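Local coordinates for protein glutathione S-transferase (Ceriporiopsis subvermispora, PDB 6J3F) that binds glutathione and, as a glutathione S-transferase related to the LigE-type etherases, probably catalyses its conjugation to electrophilic substrates, at residues Asn3-Tyr8 against Pro72-Pro77. Numbering follows the deposited sequence.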
loop_
_atom_site.group_PDB
_atom_site.type_symbol
_atom_site.label_atom_id
_atom_site.label_comp_id
_atom_site.label_asym_id
_atom_site.label_seq_id
_atom_site.Cartn_x
_atom_site.Cartn_y
_atom_site.Cartn_z
ATOM N N ASN A 3 11.166 36.486 -4.375
ATOM C CA ASN A 3 10.205 36.447 -3.270
ATOM C C ASN A 3 9.146 35.335 -3.445
ATOM O O ASN A 3 8.263 35.173 -2.599
ATOM C CB ASN A 3 9.521 37.815 -3.118
ATOM C CG ASN A 3 8.808 37.982 -1.765
ATOM O OD1 ASN A 3 9.059 37.230 -0.813
ATOM N ND2 ASN A 3 7.923 38.982 -1.676
ATOM N N VAL A 4 9.234 34.562 -4.536
ATOM C CA VAL A 4 8.327 33.430 -4.767
ATOM C C VAL A 4 8.938 32.148 -4.221
ATOM O O VAL A 4 10.124 32.115 -3.873
ATOM C CB VAL A 4 7.991 33.239 -6.258
ATOM C CG1 VAL A 4 6.896 34.196 -6.689
ATOM C CG2 VAL A 4 9.249 33.393 -7.126
ATOM N N ILE A 5 8.139 31.079 -4.156
ATOM C CA ILE A 5 8.684 29.788 -3.759
ATOM C C ILE A 5 9.697 29.335 -4.802
ATOM O O ILE A 5 9.490 29.484 -6.017
ATOM C CB ILE A 5 7.562 28.752 -3.569
ATOM C CG1 ILE A 5 6.675 29.160 -2.406
ATOM C CG2 ILE A 5 8.132 27.346 -3.311
ATOM C CD1 ILE A 5 5.462 28.306 -2.245
ATOM N N GLN A 6 10.821 28.810 -4.323
ATOM C CA GLN A 6 11.849 28.250 -5.188
ATOM C C GLN A 6 11.740 26.733 -5.177
ATOM O O GLN A 6 11.808 26.100 -4.115
ATOM C CB GLN A 6 13.237 28.714 -4.762
ATOM C CG GLN A 6 13.402 30.186 -5.023
ATOM C CD GLN A 6 14.071 30.862 -3.882
ATOM O OE1 GLN A 6 15.138 30.422 -3.437
ATOM N NE2 GLN A 6 13.452 31.935 -3.373
ATOM N N PHE A 7 11.576 26.170 -6.365
ATOM C CA PHE A 7 11.324 24.757 -6.576
ATOM C C PHE A 7 12.539 24.165 -7.278
ATOM O O PHE A 7 12.868 24.567 -8.399
ATOM C CB PHE A 7 10.045 24.592 -7.398
ATOM C CG PHE A 7 9.814 23.212 -7.913
ATOM C CD1 PHE A 7 9.784 22.129 -7.048
ATOM C CD2 PHE A 7 9.578 23.001 -9.262
ATOM C CE1 PHE A 7 9.553 20.852 -7.523
ATOM C CE2 PHE A 7 9.345 21.729 -9.750
ATOM C CZ PHE A 7 9.335 20.650 -8.883
ATOM N N TYR A 8 13.205 23.221 -6.617
ATOM C CA TYR A 8 14.453 22.645 -7.107
ATOM C C TYR A 8 14.151 21.375 -7.895
ATOM O O TYR A 8 13.527 20.449 -7.360
ATOM C CB TYR A 8 15.395 22.367 -5.935
ATOM C CG TYR A 8 15.782 23.640 -5.207
ATOM C CD1 TYR A 8 14.872 24.319 -4.400
ATOM C CD2 TYR A 8 17.054 24.178 -5.339
ATOM C CE1 TYR A 8 15.229 25.508 -3.745
ATOM C CE2 TYR A 8 17.424 25.335 -4.671
ATOM C CZ TYR A 8 16.507 26.014 -3.906
ATOM O OH TYR A 8 16.890 27.177 -3.271
ATOM N N PRO A 72 12.315 16.399 -5.317
ATOM C CA PRO A 72 12.162 17.854 -5.251
ATOM C C PRO A 72 12.388 18.403 -3.879
ATOM O O PRO A 72 12.306 17.654 -2.916
ATOM C CB PRO A 72 10.707 18.069 -5.663
ATOM C CG PRO A 72 10.018 16.819 -5.210
ATOM C CD PRO A 72 11.017 15.707 -5.336
ATOM N N VAL A 73 12.676 19.701 -3.822
ATOM C CA VAL A 73 12.711 20.481 -2.592
ATOM C C VAL A 73 12.114 21.844 -2.909
ATOM O O VAL A 73 12.199 22.326 -4.041
ATOM C CB VAL A 73 14.148 20.613 -2.051
ATOM C CG1 VAL A 73 14.251 21.689 -0.988
ATOM C CG2 VAL A 73 14.623 19.282 -1.507
ATOM N N ILE A 74 11.466 22.458 -1.923
ATOM C CA ILE A 74 11.052 23.843 -2.081
ATOM C C ILE A 74 11.586 24.651 -0.915
ATOM O O ILE A 74 11.726 24.143 0.204
ATOM C CB ILE A 74 9.519 24.020 -2.197
ATOM C CG1 ILE A 74 8.821 23.573 -0.915
ATOM C CG2 ILE A 74 8.993 23.315 -3.445
ATOM C CD1 ILE A 74 7.473 24.201 -0.709
ATOM N N HIS A 75 11.897 25.919 -1.192
ATOM C CA HIS A 75 12.148 26.925 -0.168
ATOM C C HIS A 75 11.107 28.021 -0.306
ATOM O O HIS A 75 10.902 28.551 -1.402
ATOM C CB HIS A 75 13.548 27.543 -0.270
ATOM C CG HIS A 75 13.787 28.635 0.730
ATOM N ND1 HIS A 75 14.057 28.381 2.060
ATOM C CD2 HIS A 75 13.762 29.984 0.604
ATOM C CE1 HIS A 75 14.196 29.524 2.708
ATOM N NE2 HIS A 75 14.027 30.512 1.846
ATOM N N ASP A 76 10.474 28.369 0.816
ATOM C CA ASP A 76 9.392 29.350 0.894
ATOM C C ASP A 76 9.902 30.639 1.538
ATOM O O ASP A 76 9.885 30.758 2.773
ATOM C CB ASP A 76 8.232 28.768 1.701
ATOM C CG ASP A 76 6.927 29.494 1.466
ATOM O OD1 ASP A 76 6.954 30.622 0.930
ATOM O OD2 ASP A 76 5.876 28.927 1.827
ATOM N N PRO A 77 10.364 31.633 0.760
ATOM C CA PRO A 77 10.888 32.856 1.394
ATOM C C PRO A 77 9.862 33.536 2.270
ATOM O O PRO A 77 10.229 34.162 3.271
ATOM C CB PRO A 77 11.297 33.735 0.199
ATOM C CG PRO A 77 10.478 33.234 -0.938
ATOM C CD PRO A 77 10.330 31.752 -0.710
#
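P72 meets the F7 ring at its edge, with CB of P72 3.5 Å from CE1 of F7. P72 follows a cis peptide bond, as does the cis-proline characteristic of the thioredoxin fold, and the residue also touches the bound glutathione, T27 of helix 22-34 and S86, the first residue of helix 86-96. From V73 onward the chain runs antiparallel to strand 5-8. The carbonyl of V73 accepts an almost straight bond from the backbone N of Y8, and the same O lies in the plane of the Y8 ring at its edge, 3.4 Å from CD1. I74 faces the side of the sheet that carries F7. Its CG2 reaches CD1 of F7, while its CB packs 3.8 Å from CG2 of I5; the CA of I74 also makes a C-H···O contact with O of Q6. H75 pairs with Q6 through two backbone bonds, each 2.9 Å, from N of Q6 to O of H75 and from N of H75 to O of Q6. The imidazole lies on the face shared with Q6 and Y8, and its ND1 is hydrogen-bonded to OG1 of T82 of the next strand. With CG anti to the backbone N (chi1 -161°), the D76 carboxylate crosses the CG1-CD1 arm of I5, OD1 standing 3.7 Å from CG1; the hydroxyls of Y92 and Y97 are hydrogen-bonded to OD2 and satisfy this buried oxygen. CG of P77 packs against the carbonyl oxygens of N3 and V4. The two strands are the central pair of the four-stranded sheet in the thioredoxin-like N-terminal domain: strand 38-42 runs parallel beside 5-9, strand 81-84 flanks 73-76, helix 22-34 packs on F7, and helix 86-96 covers I74.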